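Local coordinates for protein bifunctional pinoresinol-lariciresinol reductase 1 (Thuja plicata, PDB 1QYD) that reduces pinoresinol to lariciresinol and then lariciresinol to secoisolariciresinol in lignan biosynthesis, taking the 4R-hydride from NADPH, at residues A[117-122]-A[279-284]; A[162-167]-A[273-278]; A[198-203]-A[218-223]; A[231-236]-A[242-247]. All coordinates share one frame; numbering follows the deposited sequence.

Contact 1: residues A[117-122]-A[279-284]; sequences FGMDPD and GDLYNF
In the wall of the probable substrate pocket, M119, from the loop that follows strand 111-113, meets D280 and L281 of the loop after helix 272-275. One methyl group does the touching: M119 CE lies 3.6 Å from L281 CD1 and 3.8 Å from D280 CB, so the thioether arm ends against a leucine branch and the aliphatic root of an aspartate. From a CG beside the backbone N (chi1 -66°), the methionine chain runs extended to its sulfur, and a bend at chi3 (111°) turns the methyl across to the second loop. The methionine and leucine arms cross at about a right angle. Although an aspartate takes part, the junction is apolar; the carboxylate of D280 has a weak bond inside its own loop, from N283 ND2 to D280 OD2 at 3.5 Å. F135 of helix 133-147 packs on M119, and D120 forms a salt bridge with R142, a likely NADP(+) ligand. The side chain of M119 comes within about 4 Å of that of H271, a probable substrate ligand, and about 7 Å of that of K138, the probable proton acceptor, so it probably helps line the substrate cleft of this NmrA-family reductase.

Contact 2: residues A[162-167]-A[273-278]; sequences GYFAGS and YQIFFR
F164, on helix 161-164, faces I275 and F276 where helix 272-275 gives out, and the three side chains illustrate how a single ring can be met in two different ways. Over one face of the F164 ring stands the delta methyl of I275: I275 CD1 is 4.1 Å from F164 CZ and sits above the rim of the ring, well off its centre. The two side chains come from opposite directions. I275 is extended beyond CB (chi2 174°), which carries CD1 out to the phenylalanine.

The second encounter is looser. F276 CE2 comes within 4.5 Å of F164 CD2, with that atom lying at the edge of the F276 ring. F276 is the first residue to leave helical geometry, and its ring folds back over the isoleucine, so that I275 CG2 sits 3.5 Å above the ring centre as a CH-pi-like contact. With CG1 beside the backbone N (chi1 -63°) and CG2 anti to it, I275 thus offers one branch to each ring.

Each segment is tied up by a local bond. S167 OG donates to Y163 O at 3.0 Å, and R278 NH2 reaches back to Y273 O at 3.2 Å; both donors stand well above the carbonyl plane. M159 touches all three contact residues, and W194 packs on F164. The side chain of H271, a probable substrate ligand, is about 4 Å from that of F164, and an aromatic and aliphatic cluster of this kind is consistent with the lining of a pocket for an aryl lignan.

Contact 3: residues A[198-203]-A[218-223]; sequences DDVGTY and MYIRPP
V200 and Y203, one turn apart on helix 197-207, receive the side chain of I220 just beyond strand 217-219, and apolar packing dominates. I220 divides its branches between them. Its CG1 stands beside the backbone N (chi1 -49°), and the delta methyl at the end of that branch enters the helix surface, with I220 CD1 3.9 Å from V200 CA and 3.9 Å from Y203 CB. The other branch meets the tyrosine ring: I220 CG2 is 3.8 Å from Y203 CD1. V200 adds its own methyl, V200 CG2 lying 4.2 Å from I220 CD1.

A second kind of contact pairs sulfur with a carbonyl. M218 SD comes 3.7 Å from Y203 O, a packing approach by a chain bent at chi3.

Within the helix, D198 O is gripped twice, by T202 N at 3.1 Å in the usual helical bond and by T202 OG1 at 3.0 Å, the two donors arriving from opposite faces of the carbonyl plane.

On the strand side, A293 packs on both M218 and I220, while V200 also touches I16 of the probable NADP(+)-binding loop. Because strands 154-156 and 217-219 run parallel as neighbours and the helix falls between them in sequence, the arrangement is consistent with a long beta-alpha-beta crossover, interrupted by other short elements, as in Rossmann-type folds.

Contact 4: residues A[231-236]-A[242-247]; sequences EVIQIW and QNLDKI
The indole of W236 meets L244 at its six-membered edge, with L244 CD2 close to the ring plane and 3.4 Å from W236 CE3. The other methyl of the leucine approaches the next atom of the same rim, L244 CD1 lying 3.5 Å from W236 CZ3, so CD2 stays near the plane while CD1 rises to one side of it. The two side chains cross at about a right angle. Farther round, the amide of Q242 comes in obliquely, its NE2 at 4.3 Å from W236 CH2, a plain packing distance. The tryptophan reaches these partners because CG lies anti to its backbone N (chi1 -166°), and the long ring then projects beyond the helix toward the returning chain. P177 and V313 are further neighbours of the indole.

One turn back on the helix, I233 CG2 packs 4.0 Å from L244 CD2, which places that one methyl against both an isoleucine branch and the indole rim.

The contact is an alpha-to-beta connection in which the chain reverses after helix 229-241; a short, weakly bonded strand at about 245-246 comes back along the helix flank and runs parallel to strand 181-182, whose V182 also touches I233 and L244.

L244 O draws two side chains of its own segment. K246 NZ donates to it at 3.3 Å from above the carbonyl plane (54° out of it), and N243 ND2 makes a weak bond to L244 O at 2.8 Å. The ammonium group has a second partner in E237, with which it forms a salt bridge.

Overall arrangement
Contacts 1 and 2 share the region after helix 272-275: D280 N probably bonds to Q274 O, and both contacts approach H271. Contact 3 joins contact 1 through polar links, R221 bonding to F284 O and Y219 OH weakly to D120. The touching residues are largely buried in all four, yet the centre of contact 3 lies about 10 Å from the centre of the chain and that of contact 4, more peripheral, about 26 Å; A165 against V232 connects contacts 2 and 4. Chemistry follows place: methyls on loops in contact 1, phenylalanine rings around an isoleucine in contact 2, helix on sheet in contact 3, and an indole edge against a leucine in contact 4, with a lysine-glutamate salt bridge elsewhere.

Contact 1: residues A[117-122]-A[279-284]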
loop_
_atom_site.group_PDB
_atom_site.type_symbol
_atom_site.label_atom_id
_atom_site.label_comp_id
_atom_site.label_asym_id
_atom_site.label_seq_id
_atom_site.Cartn_x
_atom_site.Cartn_y
_atom_site.Cartn_z
ATOM N N PHE A 117 12.207 13.461 6.141
ATOM C CA PHE A 117 12.021 14.063 7.465
ATOM C C PHE A 117 11.873 13.085 8.660
ATOM O O PHE A 117 11.162 13.355 9.633
ATOM C CB PHE A 117 10.803 15.039 7.377
ATOM C CG PHE A 117 10.881 16.090 6.277
ATOM C CD1 PHE A 117 10.181 15.877 5.077
ATOM C CD2 PHE A 117 11.689 17.229 6.438
ATOM C CE1 PHE A 117 10.303 16.801 4.035
ATOM C CE2 PHE A 117 11.802 18.151 5.390
ATOM C CZ PHE A 117 11.114 17.932 4.195
ATOM N N GLY A 118 12.647 11.984 8.602
ATOM C CA GLY A 118 12.631 10.900 9.571
ATOM C C GLY A 118 13.926 10.077 9.609
ATOM O O GLY A 118 15.029 10.585 9.431
ATOM N N MET A 119 13.742 8.772 9.832
ATOM C CA MET A 119 14.778 7.771 10.041
ATOM C C MET A 119 15.925 7.467 9.074
ATOM O O MET A 119 16.962 6.943 9.513
ATOM C CB MET A 119 14.141 6.426 10.294
ATOM C CG MET A 119 13.347 6.322 11.571
ATOM S SD MET A 119 13.064 4.585 12.007
ATOM C CE MET A 119 14.113 4.566 13.426
ATOM N N ASP A 120 15.740 7.745 7.776
ATOM C CA ASP A 120 16.642 7.489 6.646
ATOM C C ASP A 120 16.560 6.058 6.099
ATOM O O ASP A 120 17.282 5.149 6.523
ATOM C CB ASP A 120 18.120 7.792 6.987
ATOM C CG ASP A 120 19.101 7.757 5.812
ATOM O OD1 ASP A 120 20.177 8.332 5.915
ATOM O OD2 ASP A 120 18.834 7.163 4.781
ATOM N N PRO A 121 15.761 5.883 5.024
ATOM C CA PRO A 121 15.427 4.608 4.430
ATOM C C PRO A 121 16.529 3.673 3.991
ATOM O O PRO A 121 16.416 2.465 4.215
ATOM C CB PRO A 121 14.513 4.986 3.301
ATOM C CG PRO A 121 14.920 6.380 2.964
ATOM C CD PRO A 121 15.010 6.940 4.348
ATOM N N ASP A 122 17.594 4.152 3.363
ATOM C CA ASP A 122 18.587 3.181 2.965
ATOM C C ASP A 122 19.750 3.051 3.934
ATOM O O ASP A 122 20.842 2.601 3.571
ATOM C CB ASP A 122 19.058 3.513 1.550
ATOM C CG ASP A 122 19.615 4.886 1.311
ATOM O OD1 ASP A 122 19.446 5.359 0.197
ATOM O OD2 ASP A 122 20.218 5.476 2.203
ATOM N N GLY A 279 18.181 1.174 17.970
ATOM C CA GLY A 279 18.805 2.488 17.953
ATOM C C GLY A 279 19.152 3.133 16.630
ATOM O O GLY A 279 20.134 3.862 16.600
ATOM N N ASP A 280 18.361 2.950 15.563
ATOM C CA ASP A 280 18.600 3.584 14.263
ATOM C C ASP A 280 18.582 5.116 14.148
ATOM O O ASP A 280 18.407 5.648 13.045
ATOM C CB ASP A 280 17.606 3.022 13.251
ATOM C CG ASP A 280 17.723 1.531 13.038
ATOM O OD1 ASP A 280 16.689 0.875 12.867
ATOM O OD2 ASP A 280 18.851 1.042 13.024
ATOM N N LEU A 281 18.779 5.893 15.211
ATOM C CA LEU A 281 18.846 7.329 15.040
ATOM C C LEU A 281 20.263 7.889 15.094
ATOM O O LEU A 281 20.631 8.825 14.375
ATOM C CB LEU A 281 17.944 7.977 16.107
ATOM C CG LEU A 281 16.514 8.259 15.596
ATOM C CD1 LEU A 281 15.712 7.006 15.574
ATOM C CD2 LEU A 281 15.775 9.165 16.512
ATOM N N TYR A 282 21.056 7.265 15.961
ATOM C CA TYR A 282 22.432 7.622 16.221
ATOM C C TYR A 282 23.387 6.437 16.134
ATOM O O TYR A 282 24.592 6.658 16.207
ATOM C CB TYR A 282 22.569 8.235 17.606
ATOM C CG TYR A 282 23.683 9.267 17.606
ATOM C CD1 TYR A 282 23.402 10.543 17.139
ATOM C CD2 TYR A 282 24.993 8.961 17.979
ATOM C CE1 TYR A 282 24.410 11.502 17.027
ATOM C CE2 TYR A 282 26.013 9.914 17.868
ATOM C CZ TYR A 282 25.715 11.186 17.385
ATOM O OH TYR A 282 26.707 12.139 17.218
ATOM N N ASN A 283 22.962 5.177 15.949
ATOM C CA ASN A 283 23.857 4.029 15.878
ATOM C C ASN A 283 24.704 3.914 14.602
ATOM O O ASN A 283 25.023 2.801 14.148
ATOM C CB ASN A 283 23.038 2.735 16.054
ATOM C CG ASN A 283 22.178 2.219 14.883
ATOM O OD1 ASN A 283 21.858 2.934 13.933
ATOM N ND2 ASN A 283 21.761 0.953 14.885
ATOM N N PHE A 284 25.096 5.034 13.968
ATOM C CA PHE A 284 25.909 4.965 12.758
ATOM C C PHE A 284 26.625 6.265 12.448
ATOM O O PHE A 284 26.341 7.376 12.901
ATOM C CB PHE A 284 25.045 4.563 11.524
ATOM C CG PHE A 284 23.906 5.530 11.279
ATOM C CD1 PHE A 284 22.669 5.258 11.841
ATOM C CD2 PHE A 284 24.128 6.711 10.577
ATOM C CE1 PHE A 284 21.645 6.188 11.706
ATOM C CE2 PHE A 284 23.106 7.630 10.446
ATOM C CZ PHE A 284 21.859 7.378 11.010
#

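Contact 2: residues A[162-167]-A[273-278]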
loop_
_atom_site.group_PDB
_atom_site.type_symbol
_atom_site.label_atom_id
_atom_site.label_comp_id
_atom_site.label_asym_id
_atom_site.label_seq_id
_atom_site.Cartn_x
_atom_site.Cartn_y
_atom_site.Cartn_z
ATOM N N GLY A 162 7.380 17.443 19.260
ATOM C CA GLY A 162 5.950 17.414 19.517
ATOM C C GLY A 162 5.258 16.144 19.066
ATOM O O GLY A 162 4.059 16.133 18.818
ATOM N N TYR A 163 6.000 15.064 18.925
ATOM C CA TYR A 163 5.439 13.785 18.540
ATOM C C TYR A 163 6.005 12.722 19.459
ATOM O O TYR A 163 5.351 11.709 19.693
ATOM C CB TYR A 163 5.821 13.441 17.119
ATOM C CG TYR A 163 4.632 13.426 16.195
ATOM C CD1 TYR A 163 3.694 12.402 16.274
ATOM C CD2 TYR A 163 4.465 14.466 15.286
ATOM C CE1 TYR A 163 2.576 12.430 15.443
ATOM C CE2 TYR A 163 3.354 14.506 14.445
ATOM C CZ TYR A 163 2.426 13.485 14.540
ATOM O OH TYR A 163 1.340 13.512 13.719
ATOM N N PHE A 164 7.239 12.919 19.951
ATOM C CA PHE A 164 7.850 11.942 20.832
ATOM C C PHE A 164 8.182 12.514 22.201
ATOM O O PHE A 164 8.186 11.763 23.160
ATOM C CB PHE A 164 9.120 11.329 20.137
ATOM C CG PHE A 164 8.728 10.376 19.003
ATOM C CD1 PHE A 164 8.772 10.804 17.663
ATOM C CD2 PHE A 164 8.213 9.112 19.296
ATOM C CE1 PHE A 164 8.294 9.986 16.637
ATOM C CE2 PHE A 164 7.734 8.299 18.274
ATOM C CZ PHE A 164 7.772 8.739 16.949
ATOM N N ALA A 165 8.448 13.804 22.370
ATOM C CA ALA A 165 8.701 14.383 23.693
ATOM C C ALA A 165 7.468 14.969 24.358
ATOM O O ALA A 165 7.450 15.390 25.520
ATOM C CB ALA A 165 9.690 15.517 23.637
ATOM N N GLY A 166 6.441 15.082 23.514
ATOM C CA GLY A 166 5.124 15.528 23.921
ATOM C C GLY A 166 4.544 14.396 24.710
ATOM O O GLY A 166 4.364 14.512 25.906
ATOM N N SER A 167 4.402 13.282 23.999
ATOM C CA SER A 167 3.955 12.020 24.536
ATOM C C SER A 167 4.918 11.369 25.535
ATOM O O SER A 167 4.470 10.553 26.344
ATOM C CB SER A 167 3.731 11.070 23.389
ATOM O OG SER A 167 4.931 11.070 22.618
ATOM N N TYR A 273 10.229 0.906 17.959
ATOM C CA TYR A 273 11.070 -0.187 18.356
ATOM C C TYR A 273 12.383 -0.155 17.573
ATOM O O TYR A 273 13.357 -0.768 17.992
ATOM C CB TYR A 273 10.244 -1.480 18.168
ATOM C CG TYR A 273 9.159 -1.672 19.266
ATOM C CD1 TYR A 273 9.202 -2.801 20.104
ATOM C CD2 TYR A 273 8.147 -0.725 19.508
ATOM C CE1 TYR A 273 8.281 -2.983 21.146
ATOM C CE2 TYR A 273 7.221 -0.895 20.552
ATOM C CZ TYR A 273 7.295 -2.024 21.369
ATOM O OH TYR A 273 6.406 -2.190 22.425
ATOM N N GLN A 274 12.503 0.584 16.463
ATOM C CA GLN A 274 13.774 0.756 15.766
ATOM C C GLN A 274 14.479 1.945 16.394
ATOM O O GLN A 274 15.698 1.940 16.470
ATOM C CB GLN A 274 13.575 1.069 14.303
ATOM C CG GLN A 274 12.506 0.282 13.550
ATOM C CD GLN A 274 12.748 -1.177 13.190
ATOM O OE1 GLN A 274 13.868 -1.686 13.072
ATOM N NE2 GLN A 274 11.649 -1.885 12.955
ATOM N N ILE A 275 13.747 3.002 16.802
ATOM C CA ILE A 275 14.226 4.167 17.568
ATOM C C ILE A 275 14.834 3.806 18.971
ATOM O O ILE A 275 15.995 4.108 19.286
ATOM C CB ILE A 275 13.042 5.182 17.783
ATOM C CG1 ILE A 275 12.532 5.728 16.495
ATOM C CG2 ILE A 275 13.507 6.405 18.539
ATOM C CD1 ILE A 275 11.275 6.598 16.727
ATOM N N PHE A 276 14.048 3.160 19.857
ATOM C CA PHE A 276 14.473 2.867 21.226
ATOM C C PHE A 276 14.675 1.365 21.511
ATOM O O PHE A 276 14.042 0.839 22.433
ATOM C CB PHE A 276 13.427 3.446 22.251
ATOM C CG PHE A 276 12.899 4.877 22.069
ATOM C CD1 PHE A 276 13.674 5.966 22.433
ATOM C CD2 PHE A 276 11.619 5.090 21.527
ATOM C CE1 PHE A 276 13.178 7.261 22.260
ATOM C CE2 PHE A 276 11.119 6.386 21.351
ATOM C CZ PHE A 276 11.902 7.477 21.721
ATOM N N PHE A 277 15.520 0.646 20.734
ATOM C CA PHE A 277 15.906 -0.759 20.927
ATOM C C PHE A 277 17.073 -1.206 20.056
ATOM O O PHE A 277 17.991 -1.865 20.568
ATOM C CB PHE A 277 14.831 -1.773 20.603
ATOM C CG PHE A 277 13.856 -2.064 21.720
ATOM C CD1 PHE A 277 12.491 -1.794 21.526
ATOM C CD2 PHE A 277 14.321 -2.575 22.939
ATOM C CE1 PHE A 277 11.588 -2.027 22.555
ATOM C CE2 PHE A 277 13.400 -2.808 23.962
ATOM C CZ PHE A 277 12.041 -2.533 23.771
ATOM N N ARG A 278 16.967 -0.971 18.724
ATOM C CA ARG A 278 18.016 -1.242 17.739
ATOM C C ARG A 278 18.732 0.075 17.442
ATOM O O ARG A 278 19.756 0.127 16.753
ATOM C CB ARG A 278 17.442 -1.821 16.422
ATOM C CG ARG A 278 17.449 -3.356 16.231
ATOM C CD ARG A 278 16.648 -4.185 17.272
ATOM N NE ARG A 278 15.246 -3.783 17.370
ATOM C CZ ARG A 278 14.218 -4.525 17.829
ATOM N NH1 ARG A 278 14.349 -5.781 18.280
ATOM N NH2 ARG A 278 13.001 -3.963 17.817
#

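Contact 3: residues A[198-203]-A[218-223]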
loop_
_atom_site.group_PDB
_atom_site.type_symbol
_atom_site.label_atom_id
_atom_site.label_comp_id
_atom_site.label_asym_id
_atom_site.label_seq_id
_atom_site.Cartn_x
_atom_site.Cartn_y
_atom_site.Cartn_z
ATOM N N ASP A 198 10.019 23.570 13.936
ATOM C CA ASP A 198 10.535 24.750 13.308
ATOM C C ASP A 198 12.028 24.604 13.064
ATOM O O ASP A 198 12.494 25.160 12.082
ATOM C CB ASP A 198 10.345 25.988 14.155
ATOM C CG ASP A 198 8.939 26.473 14.471
ATOM O OD1 ASP A 198 8.894 27.578 15.020
ATOM O OD2 ASP A 198 7.924 25.800 14.226
ATOM N N ASP A 199 12.852 23.914 13.863
ATOM C CA ASP A 199 14.262 23.818 13.521
ATOM C C ASP A 199 14.446 22.995 12.257
ATOM O O ASP A 199 15.354 23.317 11.502
ATOM C CB ASP A 199 15.058 23.170 14.631
ATOM C CG ASP A 199 15.171 23.974 15.910
ATOM O OD1 ASP A 199 15.342 23.312 16.936
ATOM O OD2 ASP A 199 15.117 25.215 15.879
ATOM N N VAL A 200 13.592 21.973 12.015
ATOM C CA VAL A 200 13.570 21.148 10.784
ATOM C C VAL A 200 13.221 21.929 9.489
ATOM O O VAL A 200 13.772 21.697 8.421
ATOM C CB VAL A 200 12.561 19.996 10.980
ATOM C CG1 VAL A 200 12.465 19.118 9.734
ATOM C CG2 VAL A 200 12.996 19.172 12.168
ATOM N N GLY A 201 12.299 22.885 9.549
ATOM C CA GLY A 201 11.935 23.710 8.435
ATOM C C GLY A 201 13.065 24.649 8.174
ATOM O O GLY A 201 13.501 24.710 7.041
ATOM N N THR A 202 13.575 25.345 9.187
ATOM C CA THR A 202 14.669 26.307 9.057
ATOM C C THR A 202 15.906 25.670 8.432
ATOM O O THR A 202 16.512 26.264 7.541
ATOM C CB THR A 202 15.069 26.889 10.414
ATOM O OG1 THR A 202 13.946 27.559 10.999
ATOM C CG2 THR A 202 16.207 27.884 10.253
ATOM N N TYR A 203 16.284 24.460 8.866
ATOM C CA TYR A 203 17.429 23.773 8.320
ATOM C C TYR A 203 17.185 23.226 6.916
ATOM O O TYR A 203 18.175 22.989 6.206
ATOM C CB TYR A 203 17.840 22.610 9.239
ATOM C CG TYR A 203 18.612 23.033 10.475
ATOM C CD1 TYR A 203 18.224 22.572 11.744
ATOM C CD2 TYR A 203 19.681 23.920 10.341
ATOM C CE1 TYR A 203 18.895 23.002 12.881
ATOM C CE2 TYR A 203 20.353 24.349 11.475
ATOM C CZ TYR A 203 19.953 23.892 12.732
ATOM O OH TYR A 203 20.610 24.381 13.837
ATOM N N MET A 218 21.230 14.954 4.503
ATOM C CA MET A 218 21.419 15.966 5.527
ATOM C C MET A 218 20.783 15.485 6.798
ATOM O O MET A 218 19.561 15.431 6.888
ATOM C CB MET A 218 20.773 17.292 5.133
ATOM C CG MET A 218 21.141 18.317 6.179
ATOM S SD MET A 218 20.079 19.763 6.127
ATOM C CE MET A 218 21.407 20.869 5.941
ATOM N N TYR A 219 21.612 15.103 7.764
ATOM C CA TYR A 219 21.163 14.662 9.081
ATOM C C TYR A 219 21.047 15.865 10.016
ATOM O O TYR A 219 21.865 16.782 9.981
ATOM C CB TYR A 219 22.157 13.668 9.679
ATOM C CG TYR A 219 22.326 12.343 8.936
ATOM C CD1 TYR A 219 21.292 11.413 8.923
ATOM C CD2 TYR A 219 23.517 12.039 8.271
ATOM C CE1 TYR A 219 21.453 10.195 8.252
ATOM C CE2 TYR A 219 23.680 10.828 7.601
ATOM C CZ TYR A 219 22.648 9.910 7.595
ATOM O OH TYR A 219 22.801 8.700 6.946
ATOM N N ILE A 220 19.993 15.977 10.818
ATOM C CA ILE A 220 19.952 17.022 11.828
ATOM C C ILE A 220 20.182 16.151 13.062
ATOM O O ILE A 220 19.453 15.180 13.346
ATOM C CB ILE A 220 18.590 17.712 11.879
ATOM C CG1 ILE A 220 18.068 18.148 10.513
ATOM C CG2 ILE A 220 18.802 18.942 12.743
ATOM C CD1 ILE A 220 16.854 19.094 10.484
ATOM N N ARG A 221 21.330 16.458 13.698
ATOM C CA ARG A 221 21.808 15.717 14.866
ATOM C C ARG A 221 22.205 16.673 15.956
ATOM O O ARG A 221 23.384 16.657 16.319
ATOM C CB ARG A 221 23.034 14.840 14.504
ATOM C CG ARG A 221 22.654 13.453 14.072
ATOM C CD ARG A 221 23.842 12.570 13.812
ATOM N NE ARG A 221 23.329 11.232 13.533
ATOM C CZ ARG A 221 24.103 10.196 13.185
ATOM N NH1 ARG A 221 25.432 10.269 13.046
ATOM N NH2 ARG A 221 23.511 9.029 13.009
ATOM N N PRO A 222 21.339 17.557 16.506
ATOM C CA PRO A 222 21.762 18.757 17.215
ATOM C C PRO A 222 22.372 18.222 18.472
ATOM O O PRO A 222 21.766 17.374 19.126
ATOM C CB PRO A 222 20.561 19.552 17.491
ATOM C CG PRO A 222 19.535 18.914 16.612
ATOM C CD PRO A 222 19.897 17.436 16.591
ATOM N N PRO A 223 23.623 18.607 18.749
ATOM C CA PRO A 223 24.467 17.955 19.758
ATOM C C PRO A 223 23.745 17.712 21.097
ATOM O O PRO A 223 23.628 16.577 21.578
ATOM C CB PRO A 223 25.642 18.896 19.838
ATOM C CG PRO A 223 25.695 19.592 18.481
ATOM C CD PRO A 223 24.245 19.812 18.187
#

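Contact 4: residues A[231-236]-A[242-247]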
loop_
_atom_site.group_PDB
_atom_site.type_symbol
_atom_site.label_atom_id
_atom_site.label_comp_id
_atom_site.label_asym_id
_atom_site.label_seq_id
_atom_site.Cartn_x
_atom_site.Cartn_y
_atom_site.Cartn_z
ATOM N N GLU A 231 16.465 10.154 29.593
ATOM C CA GLU A 231 16.892 11.518 29.804
ATOM C C GLU A 231 15.933 12.581 29.377
ATOM O O GLU A 231 16.121 13.702 29.841
ATOM C CB GLU A 231 18.126 11.862 29.083
ATOM C CG GLU A 231 19.333 11.052 29.475
ATOM C CD GLU A 231 20.450 11.437 28.536
ATOM O OE1 GLU A 231 20.498 10.902 27.427
ATOM O OE2 GLU A 231 21.239 12.304 28.910
ATOM N N VAL A 232 14.986 12.305 28.460
ATOM C CA VAL A 232 13.917 13.254 28.106
ATOM C C VAL A 232 12.805 13.170 29.169
ATOM O O VAL A 232 12.146 14.168 29.474
ATOM C CB VAL A 232 13.330 12.943 26.679
ATOM C CG1 VAL A 232 12.029 13.720 26.315
ATOM C CG2 VAL A 232 14.439 13.326 25.713
ATOM N N ILE A 233 12.600 11.982 29.762
ATOM C CA ILE A 233 11.693 11.824 30.873
ATOM C C ILE A 233 12.261 12.651 31.982
ATOM O O ILE A 233 11.487 13.281 32.683
ATOM C CB ILE A 233 11.595 10.408 31.370
ATOM C CG1 ILE A 233 11.151 9.480 30.249
ATOM C CG2 ILE A 233 10.601 10.389 32.513
ATOM C CD1 ILE A 233 10.754 8.010 30.528
ATOM N N GLN A 234 13.592 12.698 32.097
ATOM C CA GLN A 234 14.269 13.450 33.140
ATOM C C GLN A 234 14.242 14.957 33.070
ATOM O O GLN A 234 14.361 15.598 34.124
ATOM C CB GLN A 234 15.701 13.037 33.220
ATOM C CG GLN A 234 15.851 11.790 34.068
ATOM C CD GLN A 234 17.286 11.303 34.106
ATOM O OE1 GLN A 234 17.543 10.099 34.067
ATOM N NE2 GLN A 234 18.257 12.220 34.165
ATOM N N ILE A 235 14.102 15.517 31.859
ATOM C CA ILE A 235 13.905 16.951 31.676
ATOM C C ILE A 235 12.473 17.272 32.098
ATOM O O ILE A 235 12.222 18.367 32.596
ATOM C CB ILE A 235 14.146 17.312 30.190
ATOM C CG1 ILE A 235 15.622 17.078 29.837
ATOM C CG2 ILE A 235 13.746 18.764 29.930
ATOM C CD1 ILE A 235 15.986 16.954 28.341
ATOM N N TRP A 236 11.515 16.337 31.920
ATOM C CA TRP A 236 10.144 16.571 32.356
ATOM C C TRP A 236 10.128 16.582 33.871
ATOM O O TRP A 236 9.603 17.505 34.493
ATOM C CB TRP A 236 9.122 15.487 31.919
ATOM C CG TRP A 236 7.669 15.995 32.111
ATOM C CD1 TRP A 236 7.325 17.280 31.757
ATOM C CD2 TRP A 236 6.590 15.329 32.629
ATOM N NE1 TRP A 236 6.064 17.436 32.044
ATOM C CE2 TRP A 236 5.592 16.304 32.562
ATOM C CE3 TRP A 236 6.280 14.083 33.150
ATOM C CZ2 TRP A 236 4.286 16.071 33.000
ATOM C CZ3 TRP A 236 4.972 13.841 33.597
ATOM C CH2 TRP A 236 3.973 14.814 33.528
ATOM N N GLN A 242 8.368 16.652 39.389
ATOM C CA GLN A 242 7.745 15.437 39.865
ATOM C C GLN A 242 8.455 14.239 39.294
ATOM O O GLN A 242 8.889 14.234 38.146
ATOM C CB GLN A 242 6.249 15.395 39.484
ATOM C CG GLN A 242 5.842 15.369 38.020
ATOM C CD GLN A 242 4.347 15.566 37.850
ATOM O OE1 GLN A 242 3.837 16.690 37.794
ATOM N NE2 GLN A 242 3.616 14.456 37.774
ATOM N N ASN A 243 8.620 13.245 40.158
ATOM C CA ASN A 243 9.223 11.990 39.762
ATOM C C ASN A 243 8.143 10.930 39.507
ATOM O O ASN A 243 7.345 10.532 40.367
ATOM C CB ASN A 243 10.184 11.525 40.859
ATOM C CG ASN A 243 11.120 10.384 40.464
ATOM O OD1 ASN A 243 12.335 10.573 40.497
ATOM N ND2 ASN A 243 10.653 9.184 40.096
ATOM N N LEU A 244 8.150 10.490 38.250
ATOM C CA LEU A 244 7.281 9.456 37.753
ATOM C C LEU A 244 7.710 8.043 38.158
ATOM O O LEU A 244 8.817 7.745 38.610
ATOM C CB LEU A 244 7.242 9.623 36.258
ATOM C CG LEU A 244 6.322 10.607 35.528
ATOM C CD1 LEU A 244 5.989 11.857 36.303
ATOM C CD2 LEU A 244 7.064 10.964 34.252
ATOM N N ASP A 245 6.716 7.178 37.998
ATOM C CA ASP A 245 6.798 5.786 38.343
ATOM C C ASP A 245 6.876 4.922 37.094
ATOM O O ASP A 245 5.938 4.534 36.394
ATOM C CB ASP A 245 5.583 5.454 39.210
ATOM C CG ASP A 245 5.634 6.089 40.597
ATOM O OD1 ASP A 245 5.335 7.276 40.748
ATOM O OD2 ASP A 245 5.977 5.379 41.535
ATOM N N LYS A 246 8.166 4.667 36.933
ATOM C CA LYS A 246 8.792 3.899 35.876
ATOM C C LYS A 246 8.501 2.409 35.864
ATOM O O LYS A 246 8.432 1.776 36.915
ATOM C CB LYS A 246 10.287 4.151 35.976
ATOM C CG LYS A 246 10.532 5.635 35.825
ATOM C CD LYS A 246 11.995 5.936 35.918
ATOM C CE LYS A 246 12.197 7.057 36.923
ATOM N NZ LYS A 246 11.367 8.198 36.596
ATOM N N ILE A 247 8.356 1.832 34.662
ATOM C CA ILE A 247 7.946 0.438 34.532
ATOM C C ILE A 247 8.946 -0.438 33.758
ATOM O O ILE A 247 9.351 -1.494 34.267
ATOM C CB ILE A 247 6.542 0.377 33.844
ATOM C CG1 ILE A 247 5.596 1.547 34.188
ATOM C CG2 ILE A 247 5.900 -0.914 34.325
ATOM C CD1 ILE A 247 4.955 1.624 35.590
#